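Local coordinates for aspartate-semialdehyde dehydrogenase 2 (Vibrio cholerae, PDB 2QZ9), which catalyses the NADPH-dependent reductive dephosphorylation of L-aspartyl-4-phosphate to L-aspartate-semialdehyde, a shared step in making lysine, methionine and threonine, at residues A[157-162]-A[242-247]. Numbering follows the deposited sequence.
Sequences YQSVSG and YGHAEA
Tyr157 and Ala245 form an antiparallel hydrogen-bonded pair where the end of strand 149-158 meets the start of strand 244-252: Tyr157 N reaches Ala245 O at 2.8 Å, and Ala245 N returns a nearly straight bond to Tyr157 O at 3.1 Å. Their side chains share one face of the sheet, where the small methyl of Ala245 meets Tyr157 CB. The tyrosine ring turns an edge to Ala245 O, its CE1 packs 4.1 Å from Ala247 CB, its hydroxyl hydrogen-bonds to Thr156 O of the second subunit, and the ring stacks on Tyr157 of that subunit.

Gln158 and His244 occupy the other face. With Gln158 CG anti to the carbonyl carbon (chi1 -74°), this methylene sits over the centre of the imidazole, 3.8 Å from the ring centroid, a CH-pi contact. The extended chain carries NE2 onward over the same face, 3.6 Å from His244 CE1, with the amide plane turned 66° from the ring. Glutamine suits the place because its methylene can lie on the ring while NE2 donates to Glu212 and OE1 bonds Thr156, partners that fix the amide's rotation.

Beyond the strand pair, Ser159 OG donates to Gly243 O at 3.0 Å, approaching from above the carbonyl plane; the same hydroxyl lies 3.3 Å from His244 CD2. Gly243 has phi 90°, where a side chain would press against Tyr242 O. Ser161, hydrogen-bonded to Asn315, another predicted NADP ligand, rests its CB against Tyr242 CD1.

His244, the predicted proton acceptor, lies beside the acyl-thioester nucleophile Cys131. With predicted substrate ligand Gln158 and predicted NADP-binding Ser161 and Gly162, the strand pair and following 3-10 turn contribute to the active site of an aspartate-semialdehyde dehydrogenase, beside the dimerisation-domain sheet.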
loop_
_atom_site.group_PDB
_atom_site.type_symbol
_atom_site.label_atom_id
_atom_site.label_comp_id
_atom_site.label_asym_id
_atom_site.label_seq_id
_atom_site.Cartn_x
_atom_site.Cartn_y
_atom_site.Cartn_z
ATOM N N TYR A 157 1.072 -4.784 -0.795
ATOM C CA TYR A 157 -0.026 -4.378 -1.641
ATOM C C TYR A 157 -0.406 -5.693 -2.312
ATOM O O TYR A 157 0.072 -6.003 -3.403
ATOM C CB TYR A 157 0.466 -3.307 -2.635
ATOM C CG TYR A 157 0.924 -2.029 -1.942
ATOM C CD1 TYR A 157 2.120 -1.986 -1.206
ATOM C CD2 TYR A 157 0.151 -0.866 -2.003
ATOM C CE1 TYR A 157 2.521 -0.826 -0.548
ATOM C CE2 TYR A 157 0.560 0.302 -1.359
ATOM C CZ TYR A 157 1.740 0.306 -0.633
ATOM O OH TYR A 157 2.119 1.445 0.010
ATOM N N GLN A 158 -1.225 -6.481 -1.614
ATOM C CA GLN A 158 -1.463 -7.880 -1.990
ATOM C C GLN A 158 -2.764 -8.118 -2.756
ATOM O O GLN A 158 -3.836 -7.689 -2.339
ATOM C CB GLN A 158 -1.388 -8.801 -0.748
ATOM C CG GLN A 158 0.056 -9.000 -0.265
ATOM C CD GLN A 158 0.175 -9.848 0.993
ATOM O OE1 GLN A 158 0.436 -9.329 2.083
ATOM N NE2 GLN A 158 -0.004 -11.157 0.847
ATOM N N SER A 159 -2.653 -8.817 -3.876
ATOM C CA SER A 159 -3.795 -9.068 -4.751
ATOM C C SER A 159 -4.758 -10.102 -4.169
ATOM O O SER A 159 -4.374 -10.931 -3.312
ATOM C CB SER A 159 -3.316 -9.509 -6.124
ATOM O OG SER A 159 -2.585 -10.714 -6.031
ATOM N N VAL A 160 -6.005 -10.041 -4.641
ATOM C CA VAL A 160 -7.093 -10.888 -4.139
ATOM C C VAL A 160 -6.916 -12.357 -4.519
ATOM O O VAL A 160 -7.576 -13.222 -3.954
ATOM C CB VAL A 160 -8.510 -10.389 -4.600
ATOM C CG1 VAL A 160 -8.828 -9.023 -3.998
ATOM C CG2 VAL A 160 -8.603 -10.347 -6.118
ATOM N N SER A 161 -6.031 -12.628 -5.476
ATOM C CA SER A 161 -5.712 -13.990 -5.892
ATOM C C SER A 161 -4.945 -14.781 -4.828
ATOM O O SER A 161 -4.644 -15.967 -5.028
ATOM C CB SER A 161 -4.916 -13.998 -7.194
ATOM O OG SER A 161 -3.629 -13.446 -6.998
ATOM N N GLY A 162 -4.610 -14.115 -3.722
ATOM C CA GLY A 162 -4.006 -14.770 -2.571
ATOM C C GLY A 162 -5.086 -15.439 -1.750
ATOM O O GLY A 162 -4.814 -16.396 -1.033
ATOM N N TYR A 242 -3.884 -10.194 -9.919
ATOM C CA TYR A 242 -2.674 -11.011 -9.789
ATOM C C TYR A 242 -1.439 -10.160 -9.474
ATOM O O TYR A 242 -1.383 -8.975 -9.828
ATOM C CB TYR A 242 -2.443 -11.819 -11.077
ATOM C CG TYR A 242 -3.738 -12.371 -11.650
ATOM C CD1 TYR A 242 -4.355 -13.490 -11.082
ATOM C CD2 TYR A 242 -4.357 -11.753 -12.736
ATOM C CE1 TYR A 242 -5.556 -13.989 -11.594
ATOM C CE2 TYR A 242 -5.552 -12.244 -13.260
ATOM C CZ TYR A 242 -6.146 -13.358 -12.679
ATOM O OH TYR A 242 -7.325 -13.840 -13.197
ATOM N N GLY A 243 -0.460 -10.779 -8.815
ATOM C CA GLY A 243 0.786 -10.116 -8.415
ATOM C C GLY A 243 0.718 -9.475 -7.033
ATOM O O GLY A 243 -0.301 -8.918 -6.648
ATOM N N HIS A 244 1.811 -9.551 -6.278
ATOM C CA HIS A 244 1.921 -8.781 -5.039
ATOM C C HIS A 244 3.030 -7.771 -5.199
ATOM O O HIS A 244 3.992 -8.020 -5.900
ATOM C CB HIS A 244 2.229 -9.664 -3.828
ATOM C CG HIS A 244 1.142 -10.628 -3.487
ATOM N ND1 HIS A 244 1.363 -11.755 -2.718
ATOM C CD2 HIS A 244 -0.169 -10.644 -3.809
ATOM C CE1 HIS A 244 0.227 -12.412 -2.572
ATOM N NE2 HIS A 244 -0.717 -11.762 -3.228
ATOM N N ALA A 245 2.877 -6.631 -4.538
ATOM C CA ALA A 245 3.907 -5.613 -4.501
ATOM C C ALA A 245 4.237 -5.326 -3.041
ATOM O O ALA A 245 3.386 -5.479 -2.169
ATOM C CB ALA A 245 3.420 -4.357 -5.196
ATOM N N GLU A 246 5.474 -4.922 -2.781
ATOM C CA GLU A 246 5.908 -4.594 -1.428
ATOM C C GLU A 246 6.768 -3.347 -1.431
ATOM O O GLU A 246 7.649 -3.165 -2.261
ATOM C CB GLU A 246 6.724 -5.730 -0.811
ATOM C CG GLU A 246 5.950 -7.013 -0.586
ATOM C CD GLU A 246 6.847 -8.231 -0.480
ATOM O OE1 GLU A 246 8.058 -8.156 -0.803
ATOM O OE2 GLU A 246 6.326 -9.279 -0.067
ATOM N N ALA A 247 6.499 -2.505 -0.458
ATOM C CA ALA A 247 7.355 -1.395 -0.154
ATOM C C ALA A 247 8.312 -1.816 0.963
ATOM O O ALA A 247 7.881 -2.050 2.097
ATOM C CB ALA A 247 6.481 -0.260 0.306
#